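DNA repair and recombination protein radB (Thermococcus kodakarensis, PDB 2CVH) probably takes part in DNA repair and homologous recombination as a RecA-like, DNA-binding protein with very weak ATPase activity. Local coordinates at residues A[33-37]-A[151-155]; A[46-52]-A[106-112]. One frame throughout, in Å; residues are numbered along the deposited sequence.

From the N terminus, the chain runs through strand 22-26 and a P-loop into helix 33-44, then into strand 47-52. Contact 2 closes the first loop, when strand 106-112 returns beside strand 47-52 after 53 residues, mostly helices and turns. Helix 128-145 then leads to strand 149-153, and contact 1 closes a longer loop between its end and the start of helix 33-44. Contact 2 is nested inside that loop. The two contacts share the central sheet, where strands 149-153 and 106-112 are neighbours. Ile-152 N probably bonds Val-111 O. Thr-34 packs on Tyr-50 and Asp-112, so the P-loop helix bears on both contacts.

Contact 1: A[33-37]-A[151-155]; sequences KTTLA and VINQV
The flat amide of Gln-154 meets the amine of Lys-33, which approaches OE1 tilted out of the amide plane. Lys-33 NZ gives a hydrogen bond to Gln-154 OE1 at 2.5 Å, so short that its value is doubtful. The side chains of Lys-33 and Gln-154 cross at about a right angle. Lys-33 NZ is 3.4 Å from Gln-154 NE2, but both are donors and do not bond. The ring of Tyr-29 makes a cation-pi contact with Lys-33, and Gly-27 O accepts another bond from NZ.

Lys-33 is the lysine of the P-loop (Walker A), in the predicted ATP site at the start of helix 33-44. The helix segment runs nearly antiparallel to strand 151-153. The lysine chain is extended up to CE and bends at its last torsion (chi4 -71°), which turns NZ toward Gln-154. Its methylenes lie against Ile-152. Lys-33 CD comes to 3.5 Å from Ile-152 CG2, a tight fit, and Lys-33 CE passes 3.2 Å from Asn-153 O. The other branch of Ile-152 points to the helix, its CD1 3.6 Å from Ala-37 CB.

The place of Gln-154, just after strand 149-153, recalls the glutamine thought to sense nucleotide in RecA; a like role here is inferred. Gln-154 OE1, by a bond of doubtful length, and Gly-27 O would hold the amine without nucleotide; when ATP binds, it would probably turn to phosphate.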
ATOM      1  N   LYS A  33      -1.872   7.466  -1.504  1.00 15.38           N
ATOM      2  CA  LYS A  33      -1.549   6.075  -1.182  1.00 17.27           C
ATOM      3  C   LYS A  33      -0.267   5.580  -1.867  1.00 18.35           C
ATOM      4  O   LYS A  33       0.618   5.018  -1.209  1.00 19.16           O
ATOM      5  CB  LYS A  33      -2.735   5.156  -1.426  1.00 11.55           C
ATOM      6  CG  LYS A  33      -3.307   5.168  -2.795  1.00 17.30           C
ATOM      7  CD  LYS A  33      -4.614   4.387  -2.803  1.00 17.11           C
ATOM      8  CE  LYS A  33      -5.019   3.999  -4.208  1.00 18.69           C
ATOM      9  NZ  LYS A  33      -5.466   5.125  -5.057  1.00 21.48           N
ATOM     10  N   THR A  34      -0.137   5.858  -3.161  1.00 17.33           N
ATOM     11  CA  THR A  34       1.059   5.500  -3.916  1.00 22.94           C
ATOM     12  C   THR A  34       2.299   6.281  -3.413  1.00 21.22           C
ATOM     13  O   THR A  34       3.386   5.713  -3.211  1.00 16.58           O
ATOM     14  CB  THR A  34       0.835   5.766  -5.410  1.00 27.95           C
ATOM     15  OG1 THR A  34      -0.363   5.082  -5.826  1.00 27.72           O
ATOM     16  CG2 THR A  34       2.043   5.260  -6.234  1.00 31.81           C
ATOM     17  N   THR A  35       2.130   7.572  -3.156  1.00 16.82           N
ATOM     18  CA  THR A  35       3.251   8.350  -2.661  1.00 19.16           C
ATOM     19  C   THR A  35       3.691   7.797  -1.317  1.00 17.96           C
ATOM     20  O   THR A  35       4.880   7.741  -1.028  1.00 18.35           O
ATOM     21  CB  THR A  35       2.909   9.873  -2.551  1.00 21.11           C
ATOM     22  OG1 THR A  35       2.383  10.322  -3.802  1.00 25.67           O
ATOM     23  CG2 THR A  35       4.162  10.711  -2.230  1.00 15.73           C
ATOM     24  N   LEU A  36       2.735   7.367  -0.498  1.00 20.47           N
ATOM     25  CA  LEU A  36       3.050   6.815   0.819  1.00 16.26           C
ATOM     26  C   LEU A  36       3.888   5.544   0.607  1.00 15.08           C
ATOM     27  O   LEU A  36       4.915   5.332   1.270  1.00 15.36           O
ATOM     28  CB  LEU A  36       1.758   6.458   1.564  1.00 16.84           C
ATOM     29  CG  LEU A  36       1.660   6.587   3.088  1.00 19.12           C
ATOM     30  CD1 LEU A  36       0.650   5.548   3.590  1.00 16.20           C
ATOM     31  CD2 LEU A  36       3.002   6.417   3.793  1.00 14.57           C
ATOM     32  N   ALA A  37       3.436   4.705  -0.315  1.00 11.88           N
ATOM     33  CA  ALA A  37       4.136   3.467  -0.638  1.00 17.76           C
ATOM     34  C   ALA A  37       5.567   3.772  -1.086  1.00 17.74           C
ATOM     35  O   ALA A  37       6.527   3.194  -0.547  1.00 17.20           O
ATOM     36  CB  ALA A  37       3.382   2.717  -1.741  1.00 16.12           C
ATOM     37  N   VAL A 151      -1.017  -3.205   0.721  1.00 14.83           N
ATOM     38  CA  VAL A 151      -1.980  -3.531  -0.310  1.00 15.61           C
ATOM     39  C   VAL A 151      -2.757  -2.234  -0.601  1.00 18.30           C
ATOM     40  O   VAL A 151      -3.494  -1.720   0.238  1.00 18.45           O
ATOM     41  CB  VAL A 151      -2.941  -4.651   0.178  1.00 17.76           C
ATOM     42  CG1 VAL A 151      -4.031  -4.846  -0.814  1.00 21.51           C
ATOM     43  CG2 VAL A 151      -2.180  -5.957   0.361  1.00 14.11           C
ATOM     44  N   ILE A 152      -2.528  -1.673  -1.772  1.00 20.18           N
ATOM     45  CA  ILE A 152      -3.170  -0.443  -2.162  1.00 21.70           C
ATOM     46  C   ILE A 152      -4.424  -0.739  -2.969  1.00 22.72           C
ATOM     47  O   ILE A 152      -4.426  -1.632  -3.798  1.00 18.60           O
ATOM     48  CB  ILE A 152      -2.170   0.441  -2.941  1.00 21.56           C
ATOM     49  CG1 ILE A 152      -1.164   1.045  -1.966  1.00 20.32           C
ATOM     50  CG2 ILE A 152      -2.886   1.519  -3.755  1.00 21.46           C
ATOM     51  CD1 ILE A 152       0.036   1.699  -2.648  1.00 22.34           C
ATOM     52  N   ASN A 153      -5.516  -0.043  -2.662  1.00 24.82           N
ATOM     53  CA  ASN A 153      -6.769  -0.233  -3.388  1.00 29.33           C
ATOM     54  C   ASN A 153      -7.475   1.115  -3.462  1.00 28.11           C
ATOM     55  O   ASN A 153      -7.122   2.045  -2.741  1.00 26.52           O
ATOM     56  CB  ASN A 153      -7.690  -1.207  -2.631  1.00 37.50           C
ATOM     57  CG  ASN A 153      -6.998  -2.497  -2.244  1.00 41.46           C
ATOM     58  OD1 ASN A 153      -6.889  -3.417  -3.048  1.00 46.77           O
ATOM     59  ND2 ASN A 153      -6.520  -2.570  -1.004  1.00 45.49           N
ATOM     60  N   GLN A 154      -8.487   1.213  -4.311  1.00 30.46           N
ATOM     61  CA  GLN A 154      -9.276   2.436  -4.410  1.00 37.08           C
ATOM     62  C   GLN A 154     -10.425   2.366  -3.377  1.00 43.53           C
ATOM     63  O   GLN A 154     -10.905   1.280  -3.016  1.00 37.27           O
ATOM     64  CB  GLN A 154      -9.849   2.596  -5.815  1.00 35.80           C
ATOM     65  CG  GLN A 154      -8.803   2.724  -6.904  1.00 38.33           C
ATOM     66  CD  GLN A 154      -7.906   3.928  -6.708  1.00 39.79           C
ATOM     67  OE1 GLN A 154      -6.683   3.813  -6.755  1.00 40.53           O
ATOM     68  NE2 GLN A 154      -8.507   5.094  -6.505  1.00 36.23           N
ATOM     69  N   VAL A 155     -10.873   3.530  -2.924  1.00 54.30           N
ATOM     70  CA  VAL A 155     -11.947   3.638  -1.929  1.00 66.15           C
ATOM     71  C   VAL A 155     -13.373   3.301  -2.450  1.00 72.79           C
ATOM     72  O   VAL A 155     -13.564   3.068  -3.645  1.00 73.50           O
ATOM     73  CB  VAL A 155     -11.943   5.086  -1.333  1.00 65.96           C
ATOM     74  CG1 VAL A 155     -12.367   6.107  -2.403  1.00 64.17           C
ATOM     75  CG2 VAL A 155     -12.815   5.177  -0.081  1.00 64.78           C
TER

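Contact 2: A[46-52]-A[106-112]; sequences KKVAYVD and FALVVVD
Val-51 makes two backbone hydrogen bonds: its N bonds Val-110 O at 2.8 Å, and its O accepts Asp-112 N at 2.7 Å. These belong to neighbouring parallel strands of the RecA-like ATPase core. Ala-49 does the same, its N to Leu-108 O and its O from Val-110 N. Ala-107 N bonds Lys-47 O almost straight (170°). A beta bulge shifts the register by one between Lys-47 and Val-48. At the C-terminal strand ends, the carboxylates of Asp-52 and Asp-112 are like charges side by side, Asp-52 OD1 4.0 Å from Asp-112 OD2. Hydrogen bonds from Gly-56 N and Phe-57 N to Asp-52 probably offset part of this.

The Phe-106 ring lies flat against Lys-47, whose CB is 3.7 Å from the ring centroid. Ala-49 N is at the ring edge, and Ala-49 CB is 3.6 Å from Phe-106 CE2. A serine at Phe-106 would probably open a gap beside Ala-49 and lose the CH-pi contact with Lys-47. Ala-49 and Val-51 face helix 90-101, while Tyr-50, Val-110 and Asp-112 face helix 33-44. Asp-112 ends a hydrophobic strand, as the Walker B aspartate does in this family.

With CG anti to the backbone N (chi1 -159°), the Tyr-50 ring leans over Val-110 CG1, which is 3.9 Å from its centroid, offset toward the rim. Tyr-50 OH makes a weak 3.5 Å hydrogen bond to Asp-112 OD2.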
ATOM      1  N   LYS A  46      16.261  -0.759   1.554  1.00 23.54           N
ATOM      2  CA  LYS A  46      16.479  -2.075   0.985  1.00 25.17           C
ATOM      3  C   LYS A  46      15.550  -2.261  -0.184  1.00 22.44           C
ATOM      4  O   LYS A  46      14.831  -1.339  -0.562  1.00 24.54           O
ATOM      5  CB  LYS A  46      16.245  -3.152   2.045  1.00 31.76           C
ATOM      6  CG  LYS A  46      16.964  -2.838   3.345  1.00 34.38           C
ATOM      7  CD  LYS A  46      16.592  -3.797   4.450  1.00 42.70           C
ATOM      8  CE  LYS A  46      16.981  -3.205   5.793  1.00 48.30           C
ATOM      9  NZ  LYS A  46      16.367  -1.855   6.014  1.00 48.90           N
ATOM     10  N   LYS A  47      15.564  -3.445  -0.773  1.00 20.62           N
ATOM     11  CA  LYS A  47      14.714  -3.696  -1.923  1.00 23.56           C
ATOM     12  C   LYS A  47      13.225  -3.649  -1.603  1.00 21.48           C
ATOM     13  O   LYS A  47      12.792  -3.922  -0.479  1.00 23.76           O
ATOM     14  CB  LYS A  47      15.090  -5.018  -2.594  1.00 27.30           C
ATOM     15  CG  LYS A  47      16.494  -5.030  -3.205  1.00 29.48           C
ATOM     16  CD  LYS A  47      16.910  -6.460  -3.549  1.00 32.57           C
ATOM     17  CE  LYS A  47      18.143  -6.515  -4.451  1.00 30.67           C
ATOM     18  NZ  LYS A  47      18.013  -7.622  -5.455  1.00 29.17           N
ATOM     19  N   VAL A  48      12.449  -3.298  -2.615  1.00 18.73           N
ATOM     20  CA  VAL A  48      11.022  -3.203  -2.490  1.00 15.31           C
ATOM     21  C   VAL A  48      10.468  -3.918  -3.687  1.00 21.40           C
ATOM     22  O   VAL A  48      10.818  -3.560  -4.820  1.00 20.94           O
ATOM     23  CB  VAL A  48      10.553  -1.741  -2.595  1.00 15.37           C
ATOM     24  CG1 VAL A  48       9.026  -1.659  -2.599  1.00  8.08           C
ATOM     25  CG2 VAL A  48      11.116  -0.938  -1.482  1.00  8.35           C
ATOM     26  N   ALA A  49       9.640  -4.938  -3.448  1.00 17.72           N
ATOM     27  CA  ALA A  49       8.998  -5.671  -4.539  1.00 19.55           C
ATOM     28  C   ALA A  49       7.748  -4.846  -4.775  1.00 20.31           C
ATOM     29  O   ALA A  49       6.945  -4.679  -3.865  1.00 23.91           O
ATOM     30  CB  ALA A  49       8.626  -7.097  -4.107  1.00 17.66           C
ATOM     31  N   TYR A  50       7.571  -4.335  -5.981  1.00 18.29           N
ATOM     32  CA  TYR A  50       6.438  -3.493  -6.257  1.00 17.92           C
ATOM     33  C   TYR A  50       5.641  -4.059  -7.420  1.00 19.88           C
ATOM     34  O   TYR A  50       6.085  -4.055  -8.560  1.00 25.31           O
ATOM     35  CB  TYR A  50       6.947  -2.064  -6.530  1.00 17.17           C
ATOM     36  CG  TYR A  50       5.915  -0.965  -6.360  1.00 14.74           C
ATOM     37  CD1 TYR A  50       4.790  -0.897  -7.206  1.00 16.37           C
ATOM     38  CD2 TYR A  50       6.066   0.016  -5.367  1.00 14.08           C
ATOM     39  CE1 TYR A  50       3.830   0.121  -7.069  1.00 15.23           C
ATOM     40  CE2 TYR A  50       5.117   1.043  -5.222  1.00 14.30           C
ATOM     41  CZ  TYR A  50       3.997   1.086  -6.075  1.00 15.03           C
ATOM     42  OH  TYR A  50       3.026   2.063  -5.917  1.00 19.65           O
ATOM     43  N   VAL A  51       4.483  -4.621  -7.110  1.00 26.26           N
ATOM     44  CA  VAL A  51       3.611  -5.200  -8.125  1.00 26.35           C
ATOM     45  C   VAL A  51       2.677  -4.082  -8.548  1.00 29.10           C
ATOM     46  O   VAL A  51       1.751  -3.713  -7.816  1.00 29.35           O
ATOM     47  CB  VAL A  51       2.821  -6.404  -7.566  1.00 22.80           C
ATOM     48  CG1 VAL A  51       1.939  -6.994  -8.643  1.00 21.48           C
ATOM     49  CG2 VAL A  51       3.799  -7.462  -7.029  1.00 21.89           C
ATOM     50  N   ASP A  52       2.972  -3.505  -9.705  1.00 30.99           N
ATOM     51  CA  ASP A  52       2.207  -2.392 -10.209  1.00 30.68           C
ATOM     52  C   ASP A  52       1.299  -2.768 -11.334  1.00 32.11           C
ATOM     53  O   ASP A  52       1.672  -2.688 -12.499  1.00 38.45           O
ATOM     54  CB  ASP A  52       3.135  -1.270 -10.651  1.00 32.81           C
ATOM     55  CG  ASP A  52       2.404   0.048 -10.849  1.00 37.50           C
ATOM     56  OD1 ASP A  52       1.226   0.188 -10.436  1.00 43.40           O
ATOM     57  OD2 ASP A  52       3.012   0.963 -11.414  1.00 37.09           O
ATOM     58  N   PHE A 106      14.982  -7.736   0.778  1.00 31.40           N
ATOM     59  CA  PHE A 106      13.788  -6.902   0.694  1.00 26.48           C
ATOM     60  C   PHE A 106      13.319  -6.352   2.046  1.00 27.23           C
ATOM     61  O   PHE A 106      13.368  -7.050   3.077  1.00 24.04           O
ATOM     62  CB  PHE A 106      12.661  -7.701   0.047  1.00 23.23           C
ATOM     63  CG  PHE A 106      12.856  -7.925  -1.401  1.00 25.18           C
ATOM     64  CD1 PHE A 106      13.909  -8.714  -1.859  1.00 30.08           C
ATOM     65  CD2 PHE A 106      12.006  -7.338  -2.322  1.00 25.94           C
ATOM     66  CE1 PHE A 106      14.115  -8.925  -3.229  1.00 31.17           C
ATOM     67  CE2 PHE A 106      12.196  -7.535  -3.690  1.00 30.88           C
ATOM     68  CZ  PHE A 106      13.257  -8.333  -4.149  1.00 29.41           C
ATOM     69  N   ALA A 107      12.864  -5.098   2.035  1.00 26.23           N
ATOM     70  CA  ALA A 107      12.348  -4.460   3.244  1.00 21.17           C
ATOM     71  C   ALA A 107      10.838  -4.303   3.167  1.00 15.66           C
ATOM     72  O   ALA A 107      10.173  -4.265   4.201  1.00 14.02           O
ATOM     73  CB  ALA A 107      12.983  -3.099   3.463  1.00 17.47           C
ATOM     74  N   LEU A 108      10.293  -4.395   1.958  1.00 18.38           N
ATOM     75  CA  LEU A 108       8.872  -4.163   1.749  1.00 14.55           C
ATOM     76  C   LEU A 108       8.350  -4.729   0.447  1.00 16.12           C
ATOM     77  O   LEU A 108       9.085  -4.840  -0.532  1.00 18.81           O
ATOM     78  CB  LEU A 108       8.658  -2.631   1.701  1.00 20.89           C
ATOM     79  CG  LEU A 108       7.282  -1.964   1.569  1.00 18.89           C
ATOM     80  CD1 LEU A 108       6.557  -2.124   2.909  1.00 12.85           C
ATOM     81  CD2 LEU A 108       7.437  -0.468   1.214  1.00  9.86           C
ATOM     82  N   VAL A 109       7.055  -5.044   0.438  1.00 14.97           N
ATOM     83  CA  VAL A 109       6.359  -5.532  -0.755  1.00 14.59           C
ATOM     84  C   VAL A 109       5.183  -4.556  -0.888  1.00 14.92           C
ATOM     85  O   VAL A 109       4.603  -4.153   0.120  1.00 14.59           O
ATOM     86  CB  VAL A 109       5.790  -7.000  -0.584  1.00 14.03           C
ATOM     87  CG1 VAL A 109       5.026  -7.427  -1.827  1.00  7.20           C
ATOM     88  CG2 VAL A 109       6.920  -7.997  -0.305  1.00 14.22           C
ATOM     89  N   VAL A 110       4.850  -4.168  -2.111  1.00 14.04           N
ATOM     90  CA  VAL A 110       3.740  -3.260  -2.367  1.00 12.96           C
ATOM     91  C   VAL A 110       2.989  -3.843  -3.529  1.00 17.10           C
ATOM     92  O   VAL A 110       3.601  -4.239  -4.518  1.00 20.87           O
ATOM     93  CB  VAL A 110       4.202  -1.818  -2.781  1.00 11.02           C
ATOM     94  CG1 VAL A 110       2.978  -0.956  -3.066  1.00 10.37           C
ATOM     95  CG2 VAL A 110       5.095  -1.180  -1.692  1.00  5.25           C
ATOM     96  N   VAL A 111       1.678  -3.993  -3.383  1.00 18.40           N
ATOM     97  CA  VAL A 111       0.873  -4.498  -4.487  1.00 21.28           C
ATOM     98  C   VAL A 111      -0.062  -3.350  -4.816  1.00 26.10           C
ATOM     99  O   VAL A 111      -0.585  -2.700  -3.912  1.00 30.27           O
ATOM    100  CB  VAL A 111       0.094  -5.789  -4.129  1.00 17.90           C
ATOM    101  CG1 VAL A 111      -0.638  -6.302  -5.368  1.00 18.03           C
ATOM    102  CG2 VAL A 111       1.061  -6.866  -3.615  1.00 11.50           C
ATOM    103  N   ASP A 112      -0.236  -3.064  -6.098  1.00 30.62           N
ATOM    104  CA  ASP A 112      -1.067  -1.944  -6.507  1.00 38.73           C
ATOM    105  C   ASP A 112      -1.759  -2.307  -7.801  1.00 40.55           C
ATOM    106  O   ASP A 112      -1.229  -2.051  -8.873  1.00 44.92           O
ATOM    107  CB  ASP A 112      -0.155  -0.718  -6.700  1.00 41.69           C
ATOM    108  CG  ASP A 112      -0.913   0.566  -7.021  1.00 44.75           C
ATOM    109  OD1 ASP A 112      -2.133   0.538  -7.299  1.00 46.48           O
ATOM    110  OD2 ASP A 112      -0.253   1.626  -6.991  1.00 46.83           O
TER